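Local structure of extracellular invertase (Aspergillus kawachii, 5XH8) at residues A[304-312]-A[393-401]. The protein probably hydrolyses sucrose and related beta-fructofuranosides, and has high transfructosylation activity, which builds fructooligosaccharides such as 1-kestose. Residues are numbered along the deposited sequence; the frame is centred on the assembly and turned at random.
Sequences FNPNMAGFL and SGASWQVVS
A309 meets the loop at A395 and S396 through both of its backbone polar atoms. The hydroxyl OG of S396 donates to A309 O at 2.7 Å; the C=O...OG angle of 136° and a tilt out of the carbonyl plane place the donor obliquely. The torsion of S396 (chi1 -48°) sets OG beside its own backbone N, on the side where A309 passes. A309 O also lies 3.2 Å from S396 CA, a CH...O contact well off linear. A309 N points at A395 O almost straight (166°) but from 3.3 Å, a weak bond; A395 O also accepts from W234 NE1, so its acceptor capacity is shared. S396 O is taken by T413 OG1.

Beside these bonds, the extended M308 side chain runs along the loop backbone, SD lying 3.6 Å from W397 CA, while its CE ends 3.8 Å from Q398 NE2. The two side chains cross at about a right angle. Q398 spends NE2 on Q412 OE1, and its OE1 rests 3.6 Å from N307 CB, a van der Waals contact.

Strand 302-311 pairs antiparallel with 286-298 in a sheet of this beta-propeller enzyme of family 32, whereas strand 398-403, into which the loop runs, pairs antiparallel with 408-418, which in turn lies beside strand 366-385 in a separate mixed sheet; the contact joins the two, with W239 packed against A395 and S396.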
ATOM      1  N   PHE A 304      23.728   2.805 -15.844  1.00 36.33           N
ATOM      2  CA  PHE A 304      24.946   3.241 -15.169  1.00 35.13           C
ATOM      3  C   PHE A 304      25.970   2.133 -15.369  1.00 34.54           C
ATOM      4  O   PHE A 304      25.714   0.995 -15.028  1.00 34.97           O
ATOM      5  CB  PHE A 304      24.657   3.453 -13.677  1.00 34.66           C
ATOM      6  CG  PHE A 304      25.870   3.756 -12.839  1.00 30.98           C
ATOM      7  CD1 PHE A 304      26.414   5.025 -12.818  1.00 29.86           C
ATOM      8  CD2 PHE A 304      26.422   2.779 -12.027  1.00 30.23           C
ATOM      9  CE1 PHE A 304      27.528   5.312 -12.025  1.00 30.49           C
ATOM     10  CE2 PHE A 304      27.523   3.056 -11.228  1.00 30.84           C
ATOM     11  CZ  PHE A 304      28.085   4.333 -11.229  1.00 29.16           C
ATOM     12  N   ASN A 305      27.120   2.468 -15.941  1.00 36.32           N
ATOM     13  CA  ASN A 305      28.123   1.461 -16.353  1.00 36.01           C
ATOM     14  C   ASN A 305      29.401   1.738 -15.567  1.00 34.53           C
ATOM     15  O   ASN A 305      30.107   2.710 -15.861  1.00 35.67           O
ATOM     16  CB  ASN A 305      28.357   1.548 -17.865  1.00 37.32           C
ATOM     17  CG  ASN A 305      27.054   1.470 -18.648  1.00 38.55           C
ATOM     18  OD1 ASN A 305      26.437   0.421 -18.706  1.00 43.40           O
ATOM     19  ND2 ASN A 305      26.597   2.598 -19.188  1.00 40.71           N
ATOM     20  N   PRO A 306      29.665   0.935 -14.529  1.00 33.53           N
ATOM     21  CA  PRO A 306      30.850   1.155 -13.697  1.00 35.28           C
ATOM     22  C   PRO A 306      32.185   1.131 -14.462  1.00 37.83           C
ATOM     23  O   PRO A 306      32.433   0.196 -15.232  1.00 37.62           O
ATOM     24  CB  PRO A 306      30.814  -0.025 -12.722  1.00 34.54           C
ATOM     25  CG  PRO A 306      29.387  -0.413 -12.642  1.00 35.18           C
ATOM     26  CD  PRO A 306      28.841  -0.175 -14.019  1.00 33.19           C
ATOM     27  N   ASN A 307      33.048   2.114 -14.209  1.00 37.89           N
ATOM     28  CA  ASN A 307      34.414   2.095 -14.766  1.00 39.27           C
ATOM     29  C   ASN A 307      35.536   1.999 -13.734  1.00 40.05           C
ATOM     30  O   ASN A 307      36.681   1.749 -14.110  1.00 37.57           O
ATOM     31  CB  ASN A 307      34.646   3.280 -15.706  1.00 39.26           C
ATOM     32  CG  ASN A 307      34.215   4.591 -15.110  1.00 41.41           C
ATOM     33  OD1 ASN A 307      34.353   4.828 -13.900  1.00 42.49           O
ATOM     34  ND2 ASN A 307      33.659   5.447 -15.948  1.00 41.12           N
ATOM     35  N   MET A 308      35.213   2.214 -12.455  1.00 36.69           N
ATOM     36  CA  MET A 308      36.124   1.949 -11.346  1.00 34.97           C
ATOM     37  C   MET A 308      35.327   1.939 -10.031  1.00 35.78           C
ATOM     38  O   MET A 308      34.207   2.450  -9.967  1.00 34.75           O
ATOM     39  CB  MET A 308      37.263   2.981 -11.287  1.00 34.20           C
ATOM     40  CG  MET A 308      36.823   4.441 -11.275  1.00 33.16           C
ATOM     41  SD  MET A 308      38.170   5.634 -11.154  1.00 34.19           S
ATOM     42  CE  MET A 308      37.340   7.207 -11.076  1.00 32.09           C
ATOM     43  N   ALA A 309      35.909   1.351  -8.993  1.00 34.35           N
ATOM     44  CA  ALA A 309      35.223   1.223  -7.713  1.00 34.32           C
ATOM     45  C   ALA A 309      36.214   0.933  -6.593  1.00 36.23           C
ATOM     46  O   ALA A 309      37.323   0.386  -6.823  1.00 34.11           O
ATOM     47  CB  ALA A 309      34.178   0.128  -7.788  1.00 34.96           C
ATOM     48  N   GLY A 310      35.805   1.304  -5.381  1.00 32.54           N
ATOM     49  CA  GLY A 310      36.626   1.114  -4.192  1.00 31.56           C
ATOM     50  C   GLY A 310      35.770   1.150  -2.952  1.00 31.92           C
ATOM     51  O   GLY A 310      34.541   1.020  -3.042  1.00 28.75           O
ATOM     52  N   PHE A 311      36.422   1.342  -1.807  1.00 29.35           N
ATOM     53  CA  PHE A 311      35.729   1.453  -0.525  1.00 28.96           C
ATOM     54  C   PHE A 311      35.705   2.915  -0.094  1.00 29.74           C
ATOM     55  O   PHE A 311      36.727   3.605  -0.166  1.00 31.40           O
ATOM     56  CB  PHE A 311      36.416   0.617   0.550  1.00 27.67           C
ATOM     57  CG  PHE A 311      36.108  -0.845   0.478  1.00 29.03           C
ATOM     58  CD1 PHE A 311      36.789  -1.669  -0.415  1.00 28.28           C
ATOM     59  CD2 PHE A 311      35.153  -1.422   1.322  1.00 27.89           C
ATOM     60  CE1 PHE A 311      36.517  -3.017  -0.476  1.00 28.38           C
ATOM     61  CE2 PHE A 311      34.878  -2.787   1.263  1.00 27.91           C
ATOM     62  CZ  PHE A 311      35.566  -3.588   0.366  1.00 29.32           C
ATOM     63  N   LEU A 312      34.529   3.411   0.298  1.00 27.81           N
ATOM     64  CA  LEU A 312      34.430   4.678   1.004  1.00 26.78           C
ATOM     65  C   LEU A 312      35.026   4.551   2.428  1.00 24.75           C
ATOM     66  O   LEU A 312      35.570   5.529   2.998  1.00 24.92           O
ATOM     67  CB  LEU A 312      32.975   5.131   1.038  1.00 27.23           C
ATOM     68  CG  LEU A 312      32.661   6.441   1.750  1.00 27.14           C
ATOM     69  CD1 LEU A 312      33.453   7.612   1.181  1.00 29.74           C
ATOM     70  CD2 LEU A 312      31.179   6.691   1.659  1.00 28.36           C
ATOM     71  N   SER A 393      43.455  -3.262 -14.364  1.00 44.64           N
ATOM     72  CA  SER A 393      42.041  -2.962 -14.586  1.00 46.05           C
ATOM     73  C   SER A 393      41.210  -3.625 -13.473  1.00 41.64           C
ATOM     74  O   SER A 393      41.712  -4.438 -12.705  1.00 42.12           O
ATOM     75  CB  SER A 393      41.616  -3.472 -15.954  1.00 45.93           C
ATOM     76  OG  SER A 393      41.735  -4.873 -15.967  1.00 49.02           O
ATOM     77  N   GLY A 394      39.936  -3.270 -13.390  1.00 41.90           N
ATOM     78  CA  GLY A 394      39.069  -3.783 -12.329  1.00 40.03           C
ATOM     79  C   GLY A 394      39.543  -3.324 -10.961  1.00 37.17           C
ATOM     80  O   GLY A 394      39.461  -4.077  -9.994  1.00 39.49           O
ATOM     81  N   ALA A 395      40.037  -2.087 -10.902  1.00 35.42           N
ATOM     82  CA  ALA A 395      40.644  -1.532  -9.708  1.00 37.30           C
ATOM     83  C   ALA A 395      39.934  -0.231  -9.349  1.00 35.76           C
ATOM     84  O   ALA A 395      38.839   0.029  -9.843  1.00 35.34           O
ATOM     85  CB  ALA A 395      42.136  -1.325  -9.940  1.00 39.88           C
ATOM     86  N   SER A 396      40.560   0.591  -8.510  1.00 36.33           N
ATOM     87  CA  SER A 396      39.934   1.817  -7.968  1.00 35.99           C
ATOM     88  C   SER A 396      40.403   3.096  -8.593  1.00 35.82           C
ATOM     89  O   SER A 396      40.257   4.172  -7.998  1.00 35.92           O
ATOM     90  CB  SER A 396      40.185   1.882  -6.462  1.00 35.25           C
ATOM     91  OG  SER A 396      39.875   0.626  -5.894  1.00 35.63           O
ATOM     92  N   TRP A 397      40.944   2.996  -9.806  1.00 36.46           N
ATOM     93  CA  TRP A 397      41.436   4.165 -10.520  1.00 38.14           C
ATOM     94  C   TRP A 397      41.389   3.902 -12.020  1.00 40.10           C
ATOM     95  O   TRP A 397      41.230   2.758 -12.447  1.00 38.97           O
ATOM     96  CB  TRP A 397      42.872   4.466 -10.088  1.00 37.91           C
ATOM     97  CG  TRP A 397      43.785   3.292 -10.307  1.00 39.43           C
ATOM     98  CD1 TRP A 397      44.496   3.006 -11.452  1.00 38.56           C
ATOM     99  CD2 TRP A 397      44.064   2.224  -9.384  1.00 39.16           C
ATOM    100  NE1 TRP A 397      45.202   1.842 -11.287  1.00 38.27           N
ATOM    101  CE2 TRP A 397      44.965   1.339 -10.033  1.00 38.33           C
ATOM    102  CE3 TRP A 397      43.680   1.949  -8.060  1.00 37.62           C
ATOM    103  CZ2 TRP A 397      45.467   0.180  -9.414  1.00 38.02           C
ATOM    104  CZ3 TRP A 397      44.157   0.782  -7.450  1.00 36.99           C
ATOM    105  CH2 TRP A 397      45.051  -0.087  -8.131  1.00 39.29           C
ATOM    106  N   GLN A 398      41.535   4.959 -12.807  1.00 41.86           N
ATOM    107  CA  GLN A 398      41.704   4.816 -14.256  1.00 44.19           C
ATOM    108  C   GLN A 398      42.633   5.876 -14.855  1.00 43.44           C
ATOM    109  O   GLN A 398      42.748   7.017 -14.347  1.00 41.48           O
ATOM    110  CB  GLN A 398      40.356   4.852 -14.967  1.00 45.81           C
ATOM    111  CG  GLN A 398      39.624   6.172 -14.832  1.00 47.79           C
ATOM    112  CD  GLN A 398      38.169   6.079 -15.231  1.00 50.76           C
ATOM    113  OE1 GLN A 398      37.746   5.122 -15.879  1.00 50.83           O
ATOM    114  NE2 GLN A 398      37.392   7.088 -14.850  1.00 53.73           N
ATOM    115  N   VAL A 399      43.264   5.482 -15.960  1.00 43.01           N
ATOM    116  CA  VAL A 399      44.168   6.354 -16.697  1.00 42.85           C
ATOM    117  C   VAL A 399      43.317   7.355 -17.455  1.00 39.06           C
ATOM    118  O   VAL A 399      42.445   6.954 -18.192  1.00 42.78           O
ATOM    119  CB  VAL A 399      45.035   5.532 -17.688  1.00 45.79           C
ATOM    120  CG1 VAL A 399      45.845   6.450 -18.605  1.00 46.37           C
ATOM    121  CG2 VAL A 399      45.949   4.555 -16.934  1.00 43.82           C
ATOM    122  N   VAL A 400      43.549   8.644 -17.255  1.00 39.74           N
ATOM    123  CA  VAL A 400      42.840   9.699 -18.016  1.00 44.15           C
ATOM    124  C   VAL A 400      43.725  10.518 -18.987  1.00 47.49           C
ATOM    125  O   VAL A 400      43.199  11.340 -19.748  1.00 46.68           O
ATOM    126  CB  VAL A 400      42.088  10.685 -17.096  1.00 44.47           C
ATOM    127  CG1 VAL A 400      41.077   9.932 -16.234  1.00 46.41           C
ATOM    128  CG2 VAL A 400      43.043  11.521 -16.249  1.00 44.03           C
ATOM    129  N   SER A 401      45.045  10.340 -18.918  1.00 51.42           N
ATOM    130  CA  SER A 401      45.976  10.839 -19.950  1.00 52.26           C
ATOM    131  C   SER A 401      47.319  10.138 -19.814  1.00 58.10           C
ATOM    132  O   SER A 401      47.580   9.458 -18.811  1.00 56.27           O
ATOM    133  CB  SER A 401      46.171  12.346 -19.859  1.00 50.18           C
ATOM    134  OG  SER A 401      46.730  12.691 -18.619  1.00 51.71           O
TER